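Local coordinates for HTLV-2 integrase catalytic core domain (Human T-cell leukemia virus 2, PDB 6QBT), which is the magnesium-binding core domain of a retroviral integrase and probably catalyses the joining of viral DNA ends to host DNA, at residues 103-106 and 107-111; 116-119 and 120-124; 149-152 and 153-156. One frame throughout, in Å; residues are numbered along the deposited sequence.

Interaction 1. Residues 103-106 and 107-111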
loop_
_atom_site.group_PDB
_atom_site.type_symbol
_atom_site.label_atom_id
_atom_site.label_comp_id
_atom_site.label_asym_id
_atom_site.label_seq_id
_atom_site.Cartn_x
_atom_site.Cartn_y
_atom_site.Cartn_z
ATOM N N GLY A 103 16.820 -8.006 23.688
ATOM C CA GLY A 103 16.556 -8.942 22.557
ATOM C C GLY A 103 15.646 -8.368 21.459
ATOM O O GLY A 103 14.708 -7.652 21.761
ATOM N N LEU A 104 15.931 -8.664 20.189
ATOM C CA LEU A 104 15.362 -7.903 19.044
ATOM C C LEU A 104 13.830 -7.830 18.991
ATOM O O LEU A 104 13.265 -6.760 18.745
ATOM C CB LEU A 104 15.874 -8.416 17.693
ATOM C CG LEU A 104 15.405 -7.588 16.476
ATOM C CD1 LEU A 104 15.866 -6.131 16.599
ATOM C CD2 LEU A 104 15.858 -8.220 15.164
ATOM N N VAL A 105 13.168 -8.962 19.185
ATOM C CA VAL A 105 11.725 -8.975 19.059
ATOM C C VAL A 105 11.126 -8.304 20.291
ATOM O O VAL A 105 10.278 -7.420 20.126
ATOM C CB VAL A 105 11.136 -10.377 18.850
ATOM C CG1 VAL A 105 9.630 -10.269 18.617
ATOM C CG2 VAL A 105 11.798 -11.049 17.657
ATOM N N GLU A 106 11.595 -8.694 21.487
ATOM C CA GLU A 106 11.121 -8.119 22.766
ATOM C C GLU A 106 11.260 -6.605 22.816
ATOM O O GLU A 106 10.357 -5.895 23.228
ATOM C CB GLU A 106 11.872 -8.696 23.967
ATOM C CG GLU A 106 11.371 -10.045 24.456
ATOM C CD GLU A 106 11.942 -10.428 25.812
ATOM O OE1 GLU A 106 13.124 -10.078 26.107
ATOM O OE2 GLU A 106 11.204 -11.088 26.583
ATOM N N ARG A 107 12.420 -6.136 22.404
ATOM C CA ARG A 107 12.716 -4.746 22.384
ATOM C C ARG A 107 11.805 -4.089 21.333
ATOM O O ARG A 107 11.227 -3.032 21.616
ATOM C CB ARG A 107 14.200 -4.561 22.108
ATOM C CG ARG A 107 14.662 -3.124 22.033
ATOM C CD ARG A 107 16.186 -2.973 21.919
ATOM N NE ARG A 107 16.744 -3.694 20.764
ATOM C CZ ARG A 107 17.317 -4.905 20.810
ATOM N NH1 ARG A 107 17.441 -5.592 21.961
ATOM N NH2 ARG A 107 17.774 -5.443 19.679
ATOM N N THR A 108 11.636 -4.713 20.157
ATOM C CA THR A 108 10.724 -4.190 19.155
ATOM C C THR A 108 9.238 -4.192 19.628
ATOM O O THR A 108 8.527 -3.209 19.436
ATOM C CB THR A 108 10.841 -4.938 17.809
ATOM O OG1 THR A 108 12.183 -4.825 17.321
ATOM C CG2 THR A 108 9.889 -4.320 16.775
ATOM N N ASN A 109 8.796 -5.274 20.264
ATOM C CA ASN A 109 7.484 -5.314 20.925
ATOM C C ASN A 109 7.273 -4.113 21.814
ATOM O O ASN A 109 6.239 -3.450 21.717
ATOM C CB ASN A 109 7.322 -6.556 21.792
ATOM C CG ASN A 109 7.225 -7.845 20.980
ATOM O OD1 ASN A 109 7.002 -7.829 19.765
ATOM N ND2 ASN A 109 7.371 -8.975 21.660
ATOM N N GLY A 110 8.259 -3.832 22.661
ATOM C CA GLY A 110 8.173 -2.748 23.639
ATOM C C GLY A 110 8.074 -1.394 22.967
ATOM O O GLY A 110 7.314 -0.537 23.391
ATOM N N ILE A 111 8.818 -1.202 21.888
ATOM C CA ILE A 111 8.778 0.077 21.194
ATOM C C ILE A 111 7.405 0.239 20.492
ATOM O O ILE A 111 6.753 1.318 20.569
ATOM C CB ILE A 111 9.965 0.213 20.210
ATOM C CG1 ILE A 111 11.287 0.197 20.995
ATOM C CG2 ILE A 111 9.847 1.493 19.380
ATOM C CD1 ILE A 111 12.473 -0.235 20.172
#
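T108 and L104 meet in the first turns of helix 104-122, which packs on the central sheet of this RNase H-like integrase core. The hydroxyl T108 OG1 donates to L104 O at 2.6 Å, and the backbone T108 N donates to the same oxygen at 3.0 Å. Two donors of one residue therefore grip L104 O. The hydroxyl lies beside its own backbone N (chi1 -59°), which brings it back over the preceding turn. The L104 side chain lies alongside that of T108, with its CD1 next to the hydroxyl.

R107 folds back toward the helix start. Its chain leaves in an extended form, and the bend at chi3 (57°) turns one face of the guanidinium over G103 O and L104 CA. R107 NH2 is 3.7 Å from L104 CD1, so the arginine packs on apolar carbon here. R107 N also donates to G103 O at 2.8 Å, the first i to i+4 bond of the turn. Next along the chain, the carboxamide of N109 comes beside V105, with OD1 3.8 Å from CG1. G110 N donates to E106 O at 3.0 Å, which ties the backbone of E106 to the following turn.

The second shell is the sheet. L104 and V105 touch Q11 of strand 9-19 and V30 of strand 22-31. V105 also touches D13, which with D70 binds magnesium, and its side chain is about 8 Å from the ion. Thirty-five residues separate D70 from E106, the spacing of the D,D-35-E motif, so E106 is probably the third acid of that motif. T108 packs on V30, while N109 reaches T15 and V28. At the backbone level V105 is held by a short, nearly straight bond, N109 N to V105 O at 2.6 Å.

Interaction 2. Residues 116-119 and 120-124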
loop_
_atom_site.group_PDB
_atom_site.type_symbol
_atom_site.label_atom_id
_atom_site.label_comp_id
_atom_site.label_asym_id
_atom_site.label_seq_id
_atom_site.Cartn_x
_atom_site.Cartn_y
_atom_site.Cartn_z
ATOM N N LEU A 116 1.966 2.519 20.198
ATOM C CA LEU A 116 0.552 2.141 20.213
ATOM C C LEU A 116 -0.225 2.807 21.369
ATOM O O LEU A 116 -1.303 3.381 21.152
ATOM C CB LEU A 116 0.448 0.617 20.308
ATOM C CG LEU A 116 -0.869 -0.128 20.186
ATOM C CD1 LEU A 116 -1.484 0.074 18.814
ATOM C CD2 LEU A 116 -0.607 -1.606 20.386
ATOM N N ASN A 117 0.325 2.759 22.580
ATOM C CA ASN A 117 -0.295 3.447 23.724
ATOM C C ASN A 117 -0.382 4.960 23.547
ATOM O O ASN A 117 -1.397 5.573 23.880
ATOM C CB ASN A 117 0.448 3.138 25.025
ATOM C CG ASN A 117 0.297 1.690 25.454
ATOM O OD1 ASN A 117 -0.640 0.997 25.062
ATOM N ND2 ASN A 117 1.218 1.226 26.266
ATOM N N LYS A 118 0.672 5.558 23.015
ATOM C CA LYS A 118 0.695 6.995 22.818
ATOM C C LYS A 118 -0.384 7.386 21.812
ATOM O O LYS A 118 -1.158 8.302 22.055
ATOM C CB LYS A 118 2.062 7.426 22.346
ATOM C CG LYS A 118 2.234 8.939 22.275
ATOM C CD LYS A 118 2.857 9.369 20.939
ATOM C CE LYS A 118 2.778 10.880 20.709
ATOM N NZ LYS A 118 2.636 11.147 19.241
ATOM N N TYR A 119 -0.464 6.663 20.694
ATOM C CA TYR A 119 -1.494 6.953 19.692
ATOM C C TYR A 119 -2.935 6.703 20.193
ATOM O O TYR A 119 -3.862 7.414 19.785
ATOM C CB TYR A 119 -1.219 6.205 18.368
ATOM C CG TYR A 119 -0.106 6.838 17.552
ATOM C CD1 TYR A 119 -0.216 8.157 17.074
ATOM C CD2 TYR A 119 1.057 6.123 17.249
ATOM C CE1 TYR A 119 0.807 8.739 16.333
ATOM C CE2 TYR A 119 2.084 6.700 16.515
ATOM C CZ TYR A 119 1.955 8.003 16.063
ATOM O OH TYR A 119 2.990 8.545 15.341
ATOM N N LEU A 120 -3.129 5.717 21.067
ATOM C CA LEU A 120 -4.467 5.494 21.635
ATOM C C LEU A 120 -4.907 6.680 22.467
ATOM O O LEU A 120 -6.008 7.150 22.296
ATOM C CB LEU A 120 -4.543 4.198 22.446
ATOM C CG LEU A 120 -4.437 2.931 21.581
ATOM C CD1 LEU A 120 -4.176 1.734 22.478
ATOM C CD2 LEU A 120 -5.675 2.699 20.731
ATOM N N LEU A 121 -4.019 7.200 23.309
ATOM C CA LEU A 121 -4.325 8.384 24.137
ATOM C C LEU A 121 -4.475 9.713 23.363
ATOM O O LEU A 121 -5.274 10.565 23.759
ATOM C CB LEU A 121 -3.272 8.546 25.234
ATOM C CG LEU A 121 -3.171 7.373 26.221
ATOM C CD1 LEU A 121 -1.956 7.577 27.115
ATOM C CD2 LEU A 121 -4.451 7.179 27.050
ATOM N N ASP A 122 -3.698 9.893 22.289
ATOM C CA ASP A 122 -3.821 11.063 21.405
ATOM C C ASP A 122 -5.180 11.098 20.677
ATOM O O ASP A 122 -5.698 12.174 20.374
ATOM C CB ASP A 122 -2.717 11.056 20.326
ATOM C CG ASP A 122 -1.294 11.310 20.875
ATOM O OD1 ASP A 122 -1.121 11.704 22.059
ATOM O OD2 ASP A 122 -0.330 11.107 20.079
ATOM N N CYS A 123 -5.723 10.316 20.245
ATOM C CA CYS A 123 -6.897 9.759 19.560
ATOM C C CYS A 123 -7.446 8.570 20.347
ATOM O O CYS A 123 -7.450 7.434 19.853
ATOM C CB CYS A 123 -6.498 9.296 18.158
ATOM S SG CYS A 123 -5.431 10.467 17.311
ATOM N N PRO A 124 -8.331 8.978 21.394
ATOM C CA PRO A 124 -9.059 7.973 22.177
ATOM C C PRO A 124 -10.341 7.511 21.492
ATOM O O PRO A 124 -10.710 6.357 21.608
ATOM C CB PRO A 124 -9.361 8.704 23.490
ATOM C CG PRO A 124 -9.396 10.153 23.122
ATOM C CD PRO A 124 -8.428 10.326 21.985
#
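The ring of Y119 meets the carboxylate of D122 obliquely, with Y119 CD1 4.2 Å from D122 OD2. Y119 OH is hydrogen-bonded to T138 OG1 of helix 128-142, and the side chain also packs on L55 of the second subunit. The carboxamide of N117 lies elsewhere round the helix, where its OD1 bonds Y17 OH of strand 9-19.

D122 OD2 is also the partner of K118. The lysine leaves with CG anti to its backbone N (chi1 -173°), and the bends at chi2 and chi4 carry its end back across the next turn. K118 NZ reaches D122 OD2 at 3.1 Å, a salt bridge whose hydrogen bond is weak. The methylene K118 CE is almost as near to D122 OD2, at 3.2 Å.

L120 CD1 lies 4.4 Å from L116 CG. Both leucines also touch Y17 and A131, so this side of the helix faces the strand and helix 128-142.

These are the last turns of helix 104-122. D122 N donates to K118 O at 3.0 Å, and C123 is the first residue to leave helical geometry. C123 SG forms a disulfide with C48 of the second subunit. The chemistry is thus divided by place: an i to i+4 ion pair on the outer side, apolar contact inward, and a covalent link between subunits where the helix ends.

Interaction 3. Residues 149-152 and 153-156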
loop_
_atom_site.group_PDB
_atom_site.type_symbol
_atom_site.label_atom_id
_atom_site.label_comp_id
_atom_site.label_asym_id
_atom_site.label_seq_id
_atom_site.Cartn_x
_atom_site.Cartn_y
_atom_site.Cartn_z
ATOM N N GLY A 149 22.161 7.156 12.246
ATOM C CA GLY A 149 21.407 8.317 11.773
ATOM C C GLY A 149 20.342 8.015 10.710
ATOM O O GLY A 149 19.853 8.934 10.072
ATOM N N LYS A 150 19.945 6.755 10.538
ATOM C CA LYS A 150 18.981 6.391 9.485
ATOM C C LYS A 150 17.754 5.769 10.070
ATOM O O LYS A 150 17.771 5.243 11.154
ATOM C CB LYS A 150 19.600 5.424 8.472
ATOM C CG LYS A 150 20.772 5.985 7.671
ATOM C CD LYS A 150 21.708 4.854 7.288
ATOM C CE LYS A 150 22.900 5.305 6.452
ATOM N NZ LYS A 150 22.497 5.733 5.082
ATOM N N THR A 151 16.678 5.808 9.329
ATOM C CA THR A 151 15.495 5.141 9.736
ATOM C C THR A 151 15.615 3.706 9.249
ATOM O O THR A 151 16.404 3.414 8.347
ATOM C CB THR A 151 14.255 5.796 9.124
ATOM O OG1 THR A 151 14.299 5.630 7.701
ATOM C CG2 THR A 151 14.222 7.267 9.473
ATOM N N ARG A 152 14.817 2.830 9.853
ATOM C CA ARG A 152 14.699 1.422 9.432
ATOM C C ARG A 152 14.381 1.282 7.941
ATOM O O ARG A 152 14.969 0.465 7.234
ATOM C CB ARG A 152 13.599 0.750 10.233
ATOM C CG ARG A 152 13.987 0.488 11.664
ATOM C CD ARG A 152 12.760 0.204 12.515
ATOM N NE ARG A 152 13.133 -0.140 13.896
ATOM C CZ ARG A 152 13.539 0.730 14.818
ATOM N NH1 ARG A 152 13.656 2.030 14.543
ATOM N NH2 ARG A 152 13.843 0.302 16.033
ATOM N N TRP A 153 13.458 2.118 7.486
ATOM C CA TRP A 153 13.049 2.188 6.102
ATOM C C TRP A 153 14.191 2.544 5.156
ATOM O O TRP A 153 14.292 1.956 4.093
ATOM C CB TRP A 153 11.922 3.217 5.953
ATOM C CG TRP A 153 10.927 2.904 4.911
ATOM C CD1 TRP A 153 10.606 3.671 3.822
ATOM C CD2 TRP A 153 10.064 1.758 4.864
ATOM N NE1 TRP A 153 9.601 3.072 3.105
ATOM C CE2 TRP A 153 9.262 1.889 3.712
ATOM C CE3 TRP A 153 9.906 0.626 5.674
ATOM C CZ2 TRP A 153 8.313 0.930 3.349
ATOM C CZ3 TRP A 153 8.937 -0.320 5.313
ATOM C CH2 TRP A 153 8.166 -0.157 4.164
ATOM N N GLN A 154 15.014 3.522 5.526
ATOM C CA GLN A 154 16.162 3.910 4.724
ATOM C C GLN A 154 17.179 2.789 4.663
ATOM O O GLN A 154 17.714 2.533 3.596
ATOM C CB GLN A 154 16.827 5.170 5.273
ATOM C CG GLN A 154 16.005 6.423 5.054
ATOM C CD GLN A 154 16.328 7.569 6.022
ATOM O OE1 GLN A 154 17.398 7.625 6.647
ATOM N NE2 GLN A 154 15.361 8.476 6.179
ATOM N N ILE A 155 17.436 2.105 5.785
ATOM C CA ILE A 155 18.408 1.005 5.782
ATOM C C ILE A 155 17.860 -0.164 4.998
ATOM O O ILE A 155 18.601 -0.817 4.284
ATOM C CB ILE A 155 18.827 0.559 7.190
ATOM C CG1 ILE A 155 19.602 1.694 7.871
ATOM C CG2 ILE A 155 19.759 -0.666 7.144
ATOM C CD1 ILE A 155 19.891 1.451 9.328
ATOM N N HIS A 156 16.565 -0.416 5.118
ATOM C CA HIS A 156 15.971 -1.599 4.520
ATOM C C HIS A 156 15.837 -1.529 3.008
ATOM O O HIS A 156 16.087 -2.530 2.360
ATOM C CB HIS A 156 14.586 -1.883 5.133
ATOM C CG HIS A 156 14.124 -3.287 4.943
ATOM N ND1 HIS A 156 14.622 -4.331 5.689
ATOM C CD2 HIS A 156 13.232 -3.825 4.083
ATOM C CE1 HIS A 156 14.048 -5.452 5.300
ATOM N NE2 HIS A 156 13.205 -5.176 4.320
#
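The chain enters helix 152-156 from an extended T151, whose O accepts from I155 N at 3.1 Å in the carbonyl plane. T151 is the N-cap residue and forms a capping box with Q154. T151 OG1 accepts from Q154 N at 3.1 Å. The hydroxyl reaches that N-H because it sits between its own backbone N and carbonyl carbon (chi1 65°). In return T151 N donates to Q154 OE1 at 3.3 Å, a weak bond but a fairly straight one (162°). Q154 is extended beyond CG, and its carboxamide turns back across the threonine, with NE2 3.7 Å from the methyl T151 CG2. The box thus gives partners to two backbone N-H groups at the helix start.

One turn on, H156 N donates to R152 O at 2.8 Å. The imidazole leads away from this contact. Both its nitrogens are hydrogen-bonded, ND1 with S34 OG and NE2 with L61 O, which should fix the rotation of the ring. The indole of W153 also leads away from 149-152 and packs between helices 128-142 and 47-61, meeting W137 and, edge-to-face, H157. T151 packs on K63 of the second subunit.

This short helix therefore joins the C-terminal end of the modelled chain to helices 128-142 and 47-61 of the integrase core. K150, just before the cap, adds an apolar contact. Its chain crosses I155 at about a right angle, and K150 CB lies 3.8 Å from I155 CG1.

Overall arrangement
Interactions 1 and 2 use the same element, helix 104-122, near its start and at its end, with centres about 19 Å apart. Interaction 3 belongs to the short helix 152-156, its centre about 17 Å from that of interaction 1 and 25 Å from that of interaction 2. Interaction 1 is a surface contact beside the magnesium site, although its inner side rests on the sheet. The other two are partly buried and reach the second subunit, 120-124 through a disulfide and 149-152 through packing. Chemistry follows position: a hydroxyl donor early in the long helix, an ion pair near its end, and a hydroxyl acceptor at the N-cap of the short one.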